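Local coordinates for cupin type-2 domain-containing protein (Burkholderia xenovorans, PDB 2O8Q), which is of unknown function but has a cupin-like fold and binds a nickel ion in the crystal, at residues L67-E78 and R102-L113. Residues are numbered along the deposited sequence; the frame is centred on the assembly and turned at random. Where two conformers were deposited one is given.
Sequences LFYVLRGWVEFE and RELRHSDDLEVL
The indole of Trp-74 lies with one face over the backbone of His-106 and Ser-107: Ser-107 CB makes a CH-pi contact 3.5 Å from the centroid of the five-membered ring, while Arg-105 CG meets the ring edge. With chi1 at 61°, CG of Trp-74 stands over its own backbone, which swings the indole across His-106 and Ser-107. One face of the Arg-72 guanidinium rests on Asp-109 CB, and Val-112 CG2 lies at the edge of Phe-68. Arg-102 forms a side-on salt bridge with Glu-78 OE1, NE coming from above the carboxylate plane and NH2 on the syn side, both at 2.9 Å. A second salt bridge joins Arg-105 NH1 to Glu-76 OE1 in the guanidinium plane, also at 2.9 Å. Where the two strand pairs turn, Ser-107 OG accepts from Trp-74 N (3.0 Å) and donates to Asp-109 OD1 (2.6 Å), linking the backbone of Trp-74 to the type I turn 107-110, with Gly-73 CA packed close to Ser-107 OG. Val-75 CB and Val-70 CG1 pack on Leu-110 CD1. Classic bulges at Leu-71/Arg-72 and Leu-104/Arg-105 interrupt two antiparallel ladders, which lie in different sheets, as in the jelly-roll beta-barrel of cupins, with Phe-68 near the nickel.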
ATOM      1  N   LEU A  67       7.457  -9.395  -1.177  1.00 17.85           N
ATOM      2  CA  LEU A  67       7.301 -10.799  -0.788  1.00 17.40           C
ATOM      3  C   LEU A  67       7.745 -11.729  -1.881  1.00 18.47           C
ATOM      4  O   LEU A  67       7.420 -11.492  -3.048  1.00 18.69           O
ATOM      5  CB  LEU A  67       5.805 -11.106  -0.531  1.00 18.25           C
ATOM      6  CG  LEU A  67       5.406 -12.509  -0.055  1.00 19.40           C
ATOM      7  CD1 LEU A  67       6.018 -12.925   1.294  1.00 19.80           C
ATOM      8  CD2 LEU A  67       3.862 -12.623   0.024  1.00 20.04           C
ATOM      9  N   PHE A  68       8.480 -12.794  -1.527  1.00 18.21           N
ATOM     10  CA  PHE A  68       8.842 -13.857  -2.459  1.00 18.78           C
ATOM     11  C   PHE A  68       8.166 -15.146  -2.013  1.00 19.42           C
ATOM     12  O   PHE A  68       8.111 -15.450  -0.797  1.00 19.53           O
ATOM     13  CB  PHE A  68      10.352 -14.107  -2.426  1.00 17.44           C
ATOM     14  CG  PHE A  68      11.119 -12.946  -2.981  1.00 19.93           C
ATOM     15  CD1 PHE A  68      11.290 -12.788  -4.353  1.00 22.74           C
ATOM     16  CD2 PHE A  68      11.518 -11.922  -2.161  1.00 23.07           C
ATOM     17  CE1 PHE A  68      11.926 -11.676  -4.860  1.00 25.19           C
ATOM     18  CE2 PHE A  68      12.146 -10.826  -2.690  1.00 23.77           C
ATOM     19  CZ  PHE A  68      12.336 -10.690  -4.017  1.00 24.70           C
ATOM     20  N   TYR A  69       7.666 -15.879  -3.001  1.00 18.97           N
ATOM     21  CA  TYR A  69       7.093 -17.228  -2.787  1.00 18.42           C
ATOM     22  C   TYR A  69       7.739 -18.172  -3.786  1.00 19.68           C
ATOM     23  O   TYR A  69       7.599 -18.018  -4.953  1.00 18.42           O
ATOM     24  CB  TYR A  69       5.565 -17.230  -2.920  1.00 19.72           C
ATOM     25  CG  TYR A  69       4.915 -18.527  -2.488  1.00 17.46           C
ATOM     26  CD1 TYR A  69       4.856 -19.587  -3.373  1.00 19.50           C
ATOM     27  CD2 TYR A  69       4.448 -18.707  -1.199  1.00 19.17           C
ATOM     28  CE1 TYR A  69       4.291 -20.786  -2.973  1.00 18.28           C
ATOM     29  CE2 TYR A  69       3.875 -19.880  -0.807  1.00 18.50           C
ATOM     30  CZ  TYR A  69       3.803 -20.929  -1.684  1.00 18.40           C
ATOM     31  OH  TYR A  69       3.241 -22.137  -1.283  1.00 18.65           O
ATOM     32  N   VAL A  70       8.468 -19.159  -3.288  1.00 18.71           N
ATOM     33  CA  VAL A  70       9.191 -20.085  -4.160  1.00 18.00           C
ATOM     34  C   VAL A  70       8.259 -21.131  -4.754  1.00 18.96           C
ATOM     35  O   VAL A  70       7.556 -21.856  -4.047  1.00 18.91           O
ATOM     36  CB  VAL A  70      10.371 -20.750  -3.438  1.00 18.73           C
ATOM     37  CG1 VAL A  70      11.094 -21.695  -4.422  1.00 19.26           C
ATOM     38  CG2 VAL A  70      11.310 -19.682  -2.892  1.00 19.93           C
ATOM     39  N   LEU A  71       8.275 -21.212  -6.097  1.00 20.30           N
ATOM     40  CA  LEU A  71       7.381 -22.119  -6.840  1.00 20.14           C
ATOM     41  C   LEU A  71       8.072 -23.444  -7.198  1.00 19.28           C
ATOM     42  O   LEU A  71       7.424 -24.476  -7.364  1.00 21.62           O
ATOM     43  CB  LEU A  71       6.896 -21.405  -8.110  1.00 18.92           C
ATOM     44  CG  LEU A  71       6.111 -20.108  -7.876  1.00 21.00           C
ATOM     45  CD1 LEU A  71       5.928 -19.353  -9.202  1.00 20.61           C
ATOM     46  CD2 LEU A  71       4.774 -20.404  -7.180  1.00 23.05           C
ATOM     47  N   ARG A  72       9.397 -23.390  -7.396  1.00 19.28           N
ATOM     48  CA  ARG A  72      10.197 -24.547  -7.854  1.00 18.94           C
ATOM     49  C   ARG A  72      11.644 -24.280  -7.494  1.00 19.56           C
ATOM     50  O   ARG A  72      12.090 -23.152  -7.478  1.00 21.23           O
ATOM     51  CB  ARG A  72      10.075 -24.705  -9.368  1.00 20.39           C
ATOM     52  CG  ARG A  72      10.688 -25.988  -9.927  1.00 26.66           C
ATOM     53  CD  ARG A  72      10.571 -26.063 -11.485  1.00 29.39           C
ATOM     54  NE  ARG A  72      11.224 -24.906 -12.127  1.00 42.94           N
ATOM     55  CZ  ARG A  72      11.880 -24.933 -13.291  1.00 51.65           C
ATOM     56  NH1 ARG A  72      12.000 -26.078 -13.976  1.00 60.12           N
ATOM     57  NH2 ARG A  72      12.439 -23.812 -13.770  1.00 41.96           N
ATOM     58  N   GLY A  73      12.355 -25.347  -7.151  1.00 20.15           N
ATOM     59  CA  GLY A  73      13.771 -25.235  -6.884  1.00 18.64           C
ATOM     60  C   GLY A  73      14.023 -24.704  -5.507  1.00 19.47           C
ATOM     61  O   GLY A  73      13.204 -24.868  -4.586  1.00 20.70           O
ATOM     62  N   TRP A  74      15.197 -24.095  -5.336  1.00 18.83           N
ATOM     63  CA  TRP A  74      15.553 -23.538  -4.048  1.00 18.70           C
ATOM     64  C   TRP A  74      16.440 -22.326  -4.227  1.00 18.57           C
ATOM     65  O   TRP A  74      17.046 -22.131  -5.255  1.00 19.09           O
ATOM     66  CB  TRP A  74      16.243 -24.612  -3.183  1.00 19.16           C
ATOM     67  CG  TRP A  74      17.533 -25.179  -3.733  1.00 19.05           C
ATOM     68  CD1 TRP A  74      17.694 -26.400  -4.337  1.00 20.36           C
ATOM     69  CD2 TRP A  74      18.848 -24.557  -3.749  1.00 17.80           C
ATOM     70  NE1 TRP A  74      19.001 -26.574  -4.732  1.00 20.98           N
ATOM     71  CE2 TRP A  74      19.728 -25.471  -4.382  1.00 18.57           C
ATOM     72  CE3 TRP A  74      19.371 -23.336  -3.282  1.00 20.84           C
ATOM     73  CZ2 TRP A  74      21.064 -25.178  -4.590  1.00 16.83           C
ATOM     74  CZ3 TRP A  74      20.706 -23.060  -3.493  1.00 17.74           C
ATOM     75  CH2 TRP A  74      21.525 -23.974  -4.125  1.00 17.90           C
ATOM     76  N   VAL A  75      16.438 -21.460  -3.225  1.00 18.51           N
ATOM     77  CA  VAL A  75      17.261 -20.255  -3.266  1.00 19.10           C
ATOM     78  C   VAL A  75      17.656 -19.933  -1.825  1.00 19.07           C
ATOM     79  O   VAL A  75      16.862 -20.119  -0.897  1.00 19.73           O
ATOM     80  CB  VAL A  75      16.491 -19.070  -3.878  1.00 21.32           C
ATOM     81  CG1 VAL A  75      15.153 -18.802  -3.147  1.00 20.87           C
ATOM     82  CG2 VAL A  75      17.348 -17.817  -3.949  1.00 18.57           C
ATOM     83  N   GLU A  76      18.905 -19.488  -1.628  1.00 15.75           N
ATOM     84  CA  GLU A  76      19.409 -19.095  -0.301  1.00 17.09           C
ATOM     85  C   GLU A  76      19.687 -17.589  -0.332  1.00 18.12           C
ATOM     86  O   GLU A  76      20.446 -17.075  -1.171  1.00 19.18           O
ATOM     87  CB  GLU A  76      20.687 -19.873   0.032  1.00 16.94           C
ATOM     88  CG  GLU A  76      21.162 -19.687   1.456  1.00 18.84           C
ATOM     89  CD  GLU A  76      22.351 -20.511   1.810  1.00 22.72           C
ATOM     90  OE1 GLU A  76      23.293 -20.551   0.992  1.00 20.48           O
ATOM     91  OE2 GLU A  76      22.345 -21.139   2.907  1.00 25.67           O
ATOM     92  N   PHE A  77      19.042 -16.902   0.621  1.00 19.20           N
ATOM     93  CA  PHE A  77      19.200 -15.484   0.840  1.00 20.59           C
ATOM     94  C   PHE A  77      19.947 -15.279   2.142  1.00 18.66           C
ATOM     95  O   PHE A  77      20.131 -16.200   2.968  1.00 21.27           O
ATOM     96  CB  PHE A  77      17.817 -14.854   1.012  1.00 18.97           C
ATOM     97  CG  PHE A  77      16.953 -14.896  -0.237  1.00 21.09           C
ATOM     98  CD1 PHE A  77      17.436 -14.400  -1.426  1.00 24.03           C
ATOM     99  CD2 PHE A  77      15.642 -15.349  -0.180  1.00 29.77           C
ATOM    100  CE1 PHE A  77      16.638 -14.407  -2.579  1.00 27.58           C
ATOM    101  CE2 PHE A  77      14.822 -15.318  -1.315  1.00 29.95           C
ATOM    102  CZ  PHE A  77      15.310 -14.858  -2.499  1.00 26.00           C
ATOM    103  N   GLU A  78      20.483 -14.079   2.338  1.00 17.09           N
ATOM    104  CA  GLU A  78      21.074 -13.703   3.603  1.00 17.64           C
ATOM    105  C   GLU A  78      20.567 -12.312   3.945  1.00 17.76           C
ATOM    106  O   GLU A  78      20.530 -11.438   3.091  1.00 19.76           O
ATOM    107  CB  GLU A  78      22.611 -13.721   3.584  1.00 19.02           C
ATOM    108  CG  GLU A  78      23.204 -13.575   4.950  1.00 19.83           C
ATOM    109  CD  GLU A  78      24.727 -13.497   4.963  1.00 23.62           C
ATOM    110  OE1 GLU A  78      25.348 -13.676   3.889  1.00 20.93           O
ATOM    111  OE2 GLU A  78      25.293 -13.270   6.062  1.00 27.64           O
ATOM    112  N   ARG A 102      21.146 -10.145   0.528  1.00 20.68           N
ATOM    113  CA  ARG A 102      21.817 -10.578  -0.683  1.00 20.30           C
ATOM    114  C   ARG A 102      21.342 -12.000  -0.981  1.00 18.36           C
ATOM    115  O   ARG A 102      20.763 -12.649  -0.102  1.00 21.22           O
ATOM    116  CB  ARG A 102      23.346 -10.477  -0.538  1.00 20.93           C
ATOM    117  CG  ARG A 102      23.951 -11.336   0.550  1.00 16.51           C
ATOM    118  CD  ARG A 102      25.463 -11.245   0.584  1.00 20.44           C
ATOM    119  NE  ARG A 102      26.066 -11.986   1.685  1.00 22.99           N
ATOM    120  CZ  ARG A 102      27.379 -12.178   1.801  1.00 28.18           C
ATOM    121  NH1 ARG A 102      28.190 -11.682   0.867  1.00 28.00           N
ATOM    122  NH2 ARG A 102      27.882 -12.852   2.837  1.00 29.49           N
ATOM    123  N   GLU A 103      21.556 -12.425  -2.227  1.00 19.68           N
ATOM    124  CA  GLU A 103      21.247 -13.801  -2.643  1.00 21.37           C
ATOM    125  C   GLU A 103      22.544 -14.559  -2.743  1.00 21.48           C
ATOM    126  O   GLU A 103      23.454 -14.121  -3.436  1.00 22.96           O
ATOM    127  CB  GLU A 103      20.562 -13.860  -4.002  1.00 24.56           C
ATOM    128  CG  GLU A 103      20.069 -15.261  -4.334  1.00 27.91           C
ATOM    129  CD  GLU A 103      20.630 -15.778  -5.653  1.00 39.19           C
ATOM    130  OE1 GLU A 103      20.833 -14.975  -6.605  1.00 38.00           O
ATOM    131  OE2 GLU A 103      20.885 -16.997  -5.721  1.00 40.26           O
ATOM    132  N   LEU A 104      22.636 -15.669  -2.005  1.00 19.82           N
ATOM    133  CA  LEU A 104      23.879 -16.430  -1.943  1.00 17.95           C
ATOM    134  C   LEU A 104      24.054 -17.439  -3.062  1.00 17.46           C
ATOM    135  O   LEU A 104      25.154 -17.622  -3.576  1.00 20.36           O
ATOM    136  CB  LEU A 104      23.984 -17.130  -0.610  1.00 20.09           C
ATOM    137  CG  LEU A 104      24.035 -16.241   0.634  1.00 20.99           C
ATOM    138  CD1 LEU A 104      24.234 -17.085   1.924  1.00 17.66           C
ATOM    139  CD2 LEU A 104      25.185 -15.231   0.528  1.00 26.67           C
ATOM    140  N   ARG A 105      22.970 -18.105  -3.436  1.00 17.77           N
ATOM    141  CA  ARG A 105      23.024 -19.162  -4.442  1.00 17.10           C
ATOM    142  C   ARG A 105      21.625 -19.632  -4.708  1.00 17.53           C
ATOM    143  O   ARG A 105      20.735 -19.425  -3.877  1.00 19.03           O
ATOM    144  CB  ARG A 105      23.891 -20.346  -3.951  1.00 16.37           C
ATOM    145  CG  ARG A 105      23.646 -20.813  -2.504  1.00 19.83           C
ATOM    146  CD  ARG A 105      24.580 -21.906  -2.032  1.00 16.67           C
ATOM    147  NE  ARG A 105      25.992 -21.561  -2.092  1.00 15.86           N
ATOM    148  CZ  ARG A 105      26.635 -20.851  -1.168  1.00 17.01           C
ATOM    149  NH1 ARG A 105      25.974 -20.386  -0.120  1.00 18.10           N
ATOM    150  NH2 ARG A 105      27.930 -20.620  -1.276  1.00 16.99           N
ATOM    151  N   HIS A 106      21.433 -20.312  -5.839  1.00 18.28           N
ATOM    152  CA  HIS A 106      20.129 -20.897  -6.171  1.00 18.39           C
ATOM    153  C   HIS A 106      20.270 -22.096  -7.092  1.00 17.78           C
ATOM    154  O   HIS A 106      21.285 -22.305  -7.740  1.00 20.43           O
ATOM    155  CB  HIS A 106      19.198 -19.859  -6.800  1.00 19.81           C
ATOM    156  CG  HIS A 106      19.757 -19.272  -8.035  1.00 19.85           C
ATOM    157  ND1 HIS A 106      20.517 -18.123  -8.011  1.00 22.32           N
ATOM    158  CD2 HIS A 106      19.722 -19.683  -9.331  1.00 23.30           C
ATOM    159  CE1 HIS A 106      20.921 -17.851  -9.245  1.00 23.66           C
ATOM    160  NE2 HIS A 106      20.447 -18.776 -10.063  1.00 25.23           N
ATOM    161  N   SER A 107      19.189 -22.861  -7.164  1.00 18.22           N
ATOM    162  CA  SER A 107      19.130 -23.990  -8.047  1.00 18.79           C
ATOM    163  C   SER A 107      18.904 -23.568  -9.527  1.00 17.28           C
ATOM    164  O   SER A 107      18.393 -22.498  -9.814  1.00 19.90           O
ATOM    165  CB  SER A 107      18.023 -24.944  -7.601  1.00 18.72           C
ATOM    166  OG  SER A 107      16.741 -24.399  -7.848  1.00 19.90           O
ATOM    167  N   ASP A 108      19.314 -24.472 -10.443  1.00 19.55           N
ATOM    168  CA  ASP A 108      19.152 -24.212 -11.860  1.00 21.61           C
ATOM    169  C   ASP A 108      17.713 -24.117 -12.270  1.00 21.92           C
ATOM    170  O   ASP A 108      17.427 -23.506 -13.298  1.00 25.60           O
ATOM    171  CB  ASP A 108      19.754 -25.335 -12.701  1.00 22.31           C
ATOM    172  CG  ASP A 108      21.235 -25.296 -12.737  1.00 34.66           C
ATOM    173  OD1 ASP A 108      21.823 -24.214 -12.434  1.00 32.43           O
ATOM    174  OD2 ASP A 108      21.801 -26.361 -13.113  1.00 33.75           O
ATOM    175  N   ASP A 109      16.830 -24.767 -11.506  1.00 19.38           N
ATOM    176  CA  ASP A 109      15.403 -24.774 -11.785  1.00 19.07           C
ATOM    177  C   ASP A 109      14.611 -23.786 -10.914  1.00 21.46           C
ATOM    178  O   ASP A 109      13.386 -23.862 -10.858  1.00 20.84           O
ATOM    179  CB  ASP A 109      14.840 -26.174 -11.658  1.00 19.38           C
ATOM    180  CG  ASP A 109      14.905 -26.720 -10.266  1.00 25.30           C
ATOM    181  OD1 ASP A 109      15.710 -26.246  -9.438  1.00 22.30           O
ATOM    182  OD2 ASP A 109      14.122 -27.637  -9.982  1.00 28.49           O
ATOM    183  N   LEU A 110      15.279 -22.873 -10.229  1.00 19.28           N
ATOM    184  CA  LEU A 110      14.530 -21.930  -9.403  1.00 18.27           C
ATOM    185  C   LEU A 110      13.434 -21.185 -10.191  1.00 19.64           C
ATOM    186  O   LEU A 110      13.696 -20.630 -11.267  1.00 20.05           O
ATOM    187  CB  LEU A 110      15.443 -20.870  -8.780  1.00 19.41           C
ATOM    188  CG  LEU A 110      14.777 -19.738  -7.975  1.00 18.39           C
ATOM    189  CD1 LEU A 110      14.214 -20.339  -6.692  1.00 18.53           C
ATOM    190  CD2 LEU A 110      15.765 -18.584  -7.745  1.00 19.38           C
ATOM    191  N   GLU A 111      12.240 -21.147  -9.606  0.50 19.48           N
ATOM    192  CA  GLU A 111      11.148 -20.270 -10.063  0.50 20.71           C
ATOM    193  C   GLU A 111      10.516 -19.652  -8.828  0.50 18.53           C
ATOM    194  O   GLU A 111      10.124 -20.389  -7.930  0.50 19.20           O
ATOM    195  CB  GLU A 111      10.116 -21.097 -10.826  0.50 23.12           C
ATOM    196  CG  GLU A 111       9.094 -20.267 -11.597  0.50 25.80           C
ATOM    197  CD  GLU A 111       8.141 -21.120 -12.422  0.50 29.05           C
ATOM    198  OE1 GLU A 111       7.958 -22.308 -12.075  0.50 42.80           O
ATOM    199  OE2 GLU A 111       7.574 -20.602 -13.402  0.50 32.42           O
ATOM    200  N   VAL A 112      10.406 -18.324  -8.779  1.00 18.93           N
ATOM    201  CA  VAL A 112       9.946 -17.634  -7.593  1.00 19.00           C
ATOM    202  C   VAL A 112       9.028 -16.504  -8.016  1.00 21.62           C
ATOM    203  O   VAL A 112       9.357 -15.740  -8.928  1.00 22.35           O
ATOM    204  CB  VAL A 112      11.161 -17.170  -6.714  1.00 21.52           C
ATOM    205  CG1 VAL A 112      12.085 -16.256  -7.474  1.00 27.37           C
ATOM    206  CG2 VAL A 112      10.673 -16.542  -5.391  1.00 24.11           C
ATOM    207  N   LEU A 113       7.918 -16.353  -7.323  1.00 18.86           N
ATOM    208  CA  LEU A 113       7.020 -15.229  -7.531  1.00 18.81           C
ATOM    209  C   LEU A 113       7.434 -14.104  -6.577  1.00 19.57           C
ATOM    210  O   LEU A 113       7.639 -14.306  -5.391  1.00 19.86           O
ATOM    211  CB  LEU A 113       5.594 -15.666  -7.203  1.00 18.33           C
ATOM    212  CG  LEU A 113       4.479 -14.622  -7.304  1.00 18.39           C
ATOM    213  CD1 LEU A 113       4.241 -14.132  -8.755  1.00 20.24           C
ATOM    214  CD2 LEU A 113       3.145 -15.177  -6.649  1.00 19.95           C
TER